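Putative hemin storage protein (PDB 6AU1) cleaves deacetylated poly-β-1,6-N-acetylglucosamine, a biofilm exopolysaccharide, through the glycoside hydrolase domain of PgaB (BpsB) that this chain represents. Local coordinates at residues D136-R139 and V140-I144; R192-P195 and K196-Q199. One frame throughout, in Å; residues are numbered along the deposited sequence.

Contact 1: D136-R139 and V140-I144; sequences DAHR and VISEI
Val140 lies one turn beyond Asp136, and its amide N donates to Asp136 O at 3.0 Å. Val140 CG2 also comes within 3.2 Å of Asp136 O, while loop residues His67, Asn105 and Ala107 pack on the side chain. Ile141 repeats the step on Ala137: Ile141 N donates to Ala137 O at 3.0 Å, and Ile141 CG1 rests 3.3 Å from that oxygen. At Ser142 the pattern gains a second bond. With OG beside its own N (chi1 -64°), the hydroxyl of Ser142 donates from OG back to His138 O at 2.7 Å, while Ser142 N reaches the same acceptor from the opposite face of the carbonyl plane. Two donors therefore grip one oxygen, and Ser142 OG is bonded to His215 as well, which ties this turn to helix 195-223; His138 meets the rings of His215 and Phe212 on that helix. Both segments belong to helix 135-151, which follows strand 89-94 and precedes the parallel strand 156-159 of the TIM-barrel-type domain. Glu143 N then donates to Arg139 O at 2.9 Å, and the two side chains run side by side, pointing the same way, with guanidinium and carboxylate planes 65° apart. Asp136, Arg139 and Glu143 form a salt-bridge network. Arg139, bent at chi3 (69°), turns its guanidinium back so that NH1 meets the anti lone pair of Asp136 OD1 at 3.1 Å, nearly in plane. The network's other member, Arg139 NE to Glu143 OE2, is long, 4.0 Å; a water bridges Arg139 NE and Glu143 OE1, and His67 NE2 is also hydrogen-bonded to OE1.

Contact 2: R192-P195 and K196-Q199; sequences RADP and KLAQ
The backbone breaks from helical values at Asp194 (phi/psi -111°/111°) and re-enters them at Pro195, where Asp194 O accepts from Ala198 N at 2.8 Å and Pro195 O accepts from Gln199 N at 3.1 Å. Asp194 is the N-cap. Its CG stands anti to the backbone N (chi1 -178°), which carries the carboxylate over the first turn, and Asp194 OD1 takes Lys196 N at 2.9 Å through a bent bond. Leu197 N reaches Asp194 OD1 more directly but at 3.3 Å, a weak bond. The negative carboxylate would be expected to interact favourably with the positive end of the helix dipole. Leu197 crosses the aspartate obliquely, its CG 3.7 Å from Asp194 CG, and Ala198 CB sits 3.5 Å from Asp194 O. Lys196 touches Asp194 OD1 through its CB, whereas the extended remainder of its chain leads away. Arg192, near the end of helix 188-193, donates from NH1 to Asp167 O. The cap thus marks the junction between short helix 188-193 and long helix 195-223, which leads into strand 230-235; Leu197 also packs on Leu184 and Pro185 in the loop between helices 173-181 and 188-193.

Contacts 1 and 2 are separate local arrangements, their centres 31 Å apart and their nearest atoms about 21 Å apart. Helix 195-223 nevertheless relates them. Contact 2 caps the N-terminal end of helix 195-223 at the surface, 29 Å from the centre of the chain, whereas Phe212, His215, Leu216 and Ile219, farther along the same helix, meet contact 1, whose centre is 18 Å from that of the chain. Between them in sequence runs strand 156-159, which pairs in parallel with strand 230-235, the strand after helix 195-223. Contact 1 thus joins bonding within helix 135-151 to packing against helix 195-223, and no ligand lies at either contact.

Contact 1: D136-R139 and V140-I144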
ATOM      1  N   ASP A 136      -0.429 -14.414 -18.005  1.00 19.85           N
ATOM      2  CA  ASP A 136       0.646 -15.080 -17.258  1.00 20.04           C
ATOM      3  C   ASP A 136       1.064 -14.261 -16.033  1.00 16.50           C
ATOM      4  O   ASP A 136       1.335 -14.821 -14.969  1.00 18.54           O
ATOM      5  CB  ASP A 136       1.855 -15.344 -18.150  1.00 25.66           C
ATOM      6  CG  ASP A 136       1.555 -16.337 -19.256  1.00 30.30           C
ATOM      7  OD1 ASP A 136       0.785 -17.291 -19.015  1.00 35.14           O
ATOM      8  OD2 ASP A 136       2.085 -16.153 -20.365  1.00 30.91           O
ATOM      9  N   ALA A 137       1.103 -12.941 -16.170  1.00 18.73           N
ATOM     10  CA  ALA A 137       1.376 -12.081 -15.017  1.00 18.95           C
ATOM     11  C   ALA A 137       0.248 -12.177 -13.989  1.00 18.00           C
ATOM     12  O   ALA A 137       0.490 -12.237 -12.786  1.00 17.25           O
ATOM     13  CB  ALA A 137       1.568 -10.626 -15.457  1.00 17.50           C
ATOM     14  N   HIS A 138      -0.988 -12.171 -14.479  1.00 16.87           N
ATOM     15  CA  HIS A 138      -2.171 -12.300 -13.625  1.00 19.23           C
ATOM     16  C   HIS A 138      -2.079 -13.569 -12.766  1.00 16.70           C
ATOM     17  O   HIS A 138      -2.297 -13.539 -11.542  1.00 19.91           O
ATOM     18  CB  HIS A 138      -3.418 -12.313 -14.510  1.00 20.61           C
ATOM     19  CG  HIS A 138      -4.710 -12.127 -13.781  1.00 20.05           C
ATOM     20  ND1 HIS A 138      -5.323 -13.145 -13.080  1.00 21.22           N
ATOM     21  CD2 HIS A 138      -5.540 -11.061 -13.705  1.00 21.33           C
ATOM     22  CE1 HIS A 138      -6.460 -12.698 -12.571  1.00 19.82           C
ATOM     23  NE2 HIS A 138      -6.621 -11.442 -12.948  1.00 18.52           N
ATOM     24  N   ARG A 139      -1.723 -14.681 -13.404  1.00 17.13           N
ATOM     25  CA  ARG A 139      -1.641 -15.957 -12.703  1.00 18.68           C
ATOM     26  C   ARG A 139      -0.481 -15.978 -11.714  1.00 19.86           C
ATOM     27  O   ARG A 139      -0.624 -16.477 -10.597  1.00 20.05           O
ATOM     28  CB  ARG A 139      -1.486 -17.119 -13.689  1.00 19.83           C
ATOM     29  CG  ARG A 139      -1.500 -18.492 -13.011  1.00 22.75           C
ATOM     30  CD  ARG A 139      -1.294 -19.612 -14.023  1.00 34.54           C
ATOM     31  NE  ARG A 139       0.067 -19.609 -14.557  1.00 49.17           N
ATOM     32  CZ  ARG A 139       0.408 -19.143 -15.755  1.00 56.15           C
ATOM     33  NH1 ARG A 139      -0.517 -18.645 -16.568  1.00 53.36           N
ATOM     34  NH2 ARG A 139       1.677 -19.182 -16.142  1.00 59.46           N
ATOM     35  N   VAL A 140       0.669 -15.451 -12.127  1.00 18.38           N
ATOM     36  CA  VAL A 140       1.849 -15.487 -11.268  1.00 17.37           C
ATOM     37  C   VAL A 140       1.605 -14.658 -10.002  1.00 16.39           C
ATOM     38  O   VAL A 140       1.896 -15.122  -8.896  1.00 16.10           O
ATOM     39  CB  VAL A 140       3.113 -14.991 -12.008  1.00 18.19           C
ATOM     40  CG1 VAL A 140       4.237 -14.676 -11.014  1.00 19.06           C
ATOM     41  CG2 VAL A 140       3.562 -16.033 -13.022  1.00 18.56           C
ATOM     42  N   ILE A 141       1.035 -13.463 -10.151  1.00 13.72           N
ATOM     43  CA  ILE A 141       0.712 -12.648  -8.979  1.00 15.78           C
ATOM     44  C   ILE A 141      -0.286 -13.386  -8.087  1.00 16.72           C
ATOM     45  O   ILE A 141      -0.152 -13.416  -6.862  1.00 14.62           O
ATOM     46  CB  ILE A 141       0.140 -11.273  -9.380  1.00 14.36           C
ATOM     47  CG1 ILE A 141       1.210 -10.463 -10.120  1.00 15.59           C
ATOM     48  CG2 ILE A 141      -0.324 -10.511  -8.149  1.00 14.65           C
ATOM     49  CD1 ILE A 141       0.643  -9.223 -10.837  1.00 15.50           C
ATOM     50  N   SER A 142      -1.292 -13.978  -8.712  1.00 14.33           N
ATOM     51  CA  SER A 142      -2.287 -14.754  -7.973  1.00 15.11           C
ATOM     52  C   SER A 142      -1.641 -15.864  -7.146  1.00 19.38           C
ATOM     53  O   SER A 142      -2.044 -16.127  -6.004  1.00 18.59           O
ATOM     54  CB  SER A 142      -3.309 -15.338  -8.945  1.00 16.18           C
ATOM     55  OG  SER A 142      -4.029 -14.284  -9.577  1.00 17.19           O
ATOM     56  N   GLU A 143      -0.632 -16.509  -7.721  1.00 15.50           N
ATOM     57  CA  GLU A 143       0.016 -17.630  -7.051  1.00 17.09           C
ATOM     58  C   GLU A 143       0.918 -17.155  -5.918  1.00 16.70           C
ATOM     59  O   GLU A 143       1.066 -17.839  -4.900  1.00 16.66           O
ATOM     60  CB  GLU A 143       0.796 -18.466  -8.064  1.00 18.17           C
ATOM     61  CG  GLU A 143      -0.143 -19.321  -8.936  1.00 19.11           C
ATOM     62  CD  GLU A 143       0.561 -20.033 -10.068  1.00 26.54           C
ATOM     63  OE1 GLU A 143       1.776 -19.825 -10.242  1.00 29.64           O
ATOM     64  OE2 GLU A 143      -0.109 -20.800 -10.793  1.00 23.74           O
ATOM     65  N   ILE A 144       1.509 -15.978  -6.083  1.00 14.47           N
ATOM     66  CA  ILE A 144       2.305 -15.398  -5.005  1.00 14.25           C
ATOM     67  C   ILE A 144       1.407 -15.098  -3.798  1.00 16.61           C
ATOM     68  O   ILE A 144       1.778 -15.385  -2.654  1.00 15.07           O
ATOM     69  CB  ILE A 144       3.052 -14.123  -5.486  1.00 14.35           C
ATOM     70  CG1 ILE A 144       4.123 -14.518  -6.514  1.00 13.90           C
ATOM     71  CG2 ILE A 144       3.702 -13.385  -4.306  1.00 16.20           C
ATOM     72  CD1 ILE A 144       4.751 -13.321  -7.239  1.00 14.95           C
TER
HETATM   73  O   HOH W   1       2.446 -19.927 -13.300  1.00 41.27           O

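Contact 2: R192-P195 and K196-Q199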
ATOM      1  N   ARG A 192      -7.196   9.171 -25.732  1.00 17.98           N
ATOM      2  CA  ARG A 192      -6.807  10.405 -25.048  1.00 17.75           C
ATOM      3  C   ARG A 192      -7.316  11.661 -25.755  1.00 23.13           C
ATOM      4  O   ARG A 192      -7.542  12.680 -25.111  1.00 23.04           O
ATOM      5  CB  ARG A 192      -5.284  10.490 -24.910  1.00 18.10           C
ATOM      6  CG  ARG A 192      -4.683   9.508 -23.884  1.00 19.93           C
ATOM      7  CD  ARG A 192      -4.906   9.976 -22.446  1.00 31.71           C
ATOM      8  NE  ARG A 192      -4.473  11.358 -22.242  1.00 30.04           N
ATOM      9  CZ  ARG A 192      -3.204  11.743 -22.121  1.00 31.45           C
ATOM     10  NH1 ARG A 192      -2.218  10.855 -22.181  1.00 26.32           N
ATOM     11  NH2 ARG A 192      -2.922  13.027 -21.944  1.00 34.07           N
ATOM     12  N   ALA A 193      -7.497  11.578 -27.070  1.00 21.27           N
ATOM     13  CA  ALA A 193      -7.917  12.732 -27.865  1.00 21.84           C
ATOM     14  C   ALA A 193      -9.380  13.121 -27.636  1.00 25.40           C
ATOM     15  O   ALA A 193      -9.779  14.260 -27.897  1.00 23.18           O
ATOM     16  CB  ALA A 193      -7.680  12.457 -29.350  1.00 22.61           C
ATOM     17  N   ASP A 194     -10.179  12.168 -27.171  1.00 22.40           N
ATOM     18  CA  ASP A 194     -11.613  12.376 -26.975  1.00 22.71           C
ATOM     19  C   ASP A 194     -11.931  12.389 -25.478  1.00 23.11           C
ATOM     20  O   ASP A 194     -11.836  11.360 -24.812  1.00 22.10           O
ATOM     21  CB  ASP A 194     -12.397  11.279 -27.708  1.00 26.13           C
ATOM     22  CG  ASP A 194     -13.909  11.440 -27.607  1.00 27.99           C
ATOM     23  OD1 ASP A 194     -14.440  11.829 -26.543  1.00 30.16           O
ATOM     24  OD2 ASP A 194     -14.582  11.142 -28.611  1.00 27.06           O
ATOM     25  N   PRO A 195     -12.316  13.558 -24.945  1.00 25.49           N
ATOM     26  CA  PRO A 195     -12.518  13.722 -23.500  1.00 25.44           C
ATOM     27  C   PRO A 195     -13.498  12.708 -22.919  1.00 27.50           C
ATOM     28  O   PRO A 195     -13.315  12.283 -21.779  1.00 26.43           O
ATOM     29  CB  PRO A 195     -13.081  15.143 -23.381  1.00 28.10           C
ATOM     30  CG  PRO A 195     -12.659  15.831 -24.621  1.00 35.57           C
ATOM     31  CD  PRO A 195     -12.623  14.789 -25.689  1.00 27.66           C
ATOM     32  N   LYS A 196     -14.517  12.324 -23.683  1.00 27.52           N
ATOM     33  CA  LYS A 196     -15.483  11.350 -23.181  1.00 27.62           C
ATOM     34  C   LYS A 196     -14.845   9.964 -23.080  1.00 24.96           C
ATOM     35  O   LYS A 196     -14.959   9.296 -22.051  1.00 25.61           O
ATOM     36  CB  LYS A 196     -16.726  11.302 -24.066  1.00 32.21           C
ATOM     37  CG  LYS A 196     -17.807  10.387 -23.525  1.00 38.59           C
ATOM     38  CD  LYS A 196     -19.107  10.512 -24.313  1.00 51.99           C
ATOM     39  CE  LYS A 196     -20.204   9.641 -23.708  1.00 57.12           C
ATOM     40  NZ  LYS A 196     -21.513   9.811 -24.398  1.00 65.26           N
ATOM     41  N   LEU A 197     -14.166   9.537 -24.141  1.00 24.06           N
ATOM     42  CA  LEU A 197     -13.435   8.266 -24.108  1.00 22.19           C
ATOM     43  C   LEU A 197     -12.360   8.265 -23.022  1.00 21.82           C
ATOM     44  O   LEU A 197     -12.160   7.253 -22.337  1.00 19.66           O
ATOM     45  CB  LEU A 197     -12.787   7.972 -25.457  1.00 22.26           C
ATOM     46  CG  LEU A 197     -13.708   7.852 -26.675  1.00 25.30           C
ATOM     47  CD1 LEU A 197     -12.926   7.375 -27.885  1.00 28.65           C
ATOM     48  CD2 LEU A 197     -14.877   6.922 -26.378  1.00 26.97           C
ATOM     49  N   ALA A 198     -11.668   9.393 -22.863  1.00 19.88           N
ATOM     50  CA  ALA A 198     -10.568   9.469 -21.902  1.00 19.60           C
ATOM     51  C   ALA A 198     -11.077   9.263 -20.481  1.00 20.86           C
ATOM     52  O   ALA A 198     -10.441   8.574 -19.669  1.00 20.37           O
ATOM     53  CB  ALA A 198      -9.842  10.805 -22.015  1.00 20.54           C
ATOM     54  N   GLN A 199     -12.224   9.868 -20.188  1.00 20.17           N
ATOM     55  CA  GLN A 199     -12.880   9.712 -18.890  1.00 21.24           C
ATOM     56  C   GLN A 199     -13.305   8.263 -18.644  1.00 23.58           C
ATOM     57  O   GLN A 199     -13.104   7.721 -17.555  1.00 23.31           O
ATOM     58  CB  GLN A 199     -14.096  10.646 -18.798  1.00 23.78           C
ATOM     59  CG  GLN A 199     -15.136  10.243 -17.764  1.00 50.67           C
ATOM     60  CD  GLN A 199     -14.671  10.479 -16.342  1.00 66.63           C
ATOM     61  OE1 GLN A 199     -13.690  11.184 -16.106  1.00 73.85           O
ATOM     62  NE2 GLN A 199     -15.377   9.885 -15.381  1.00 72.33           N
TER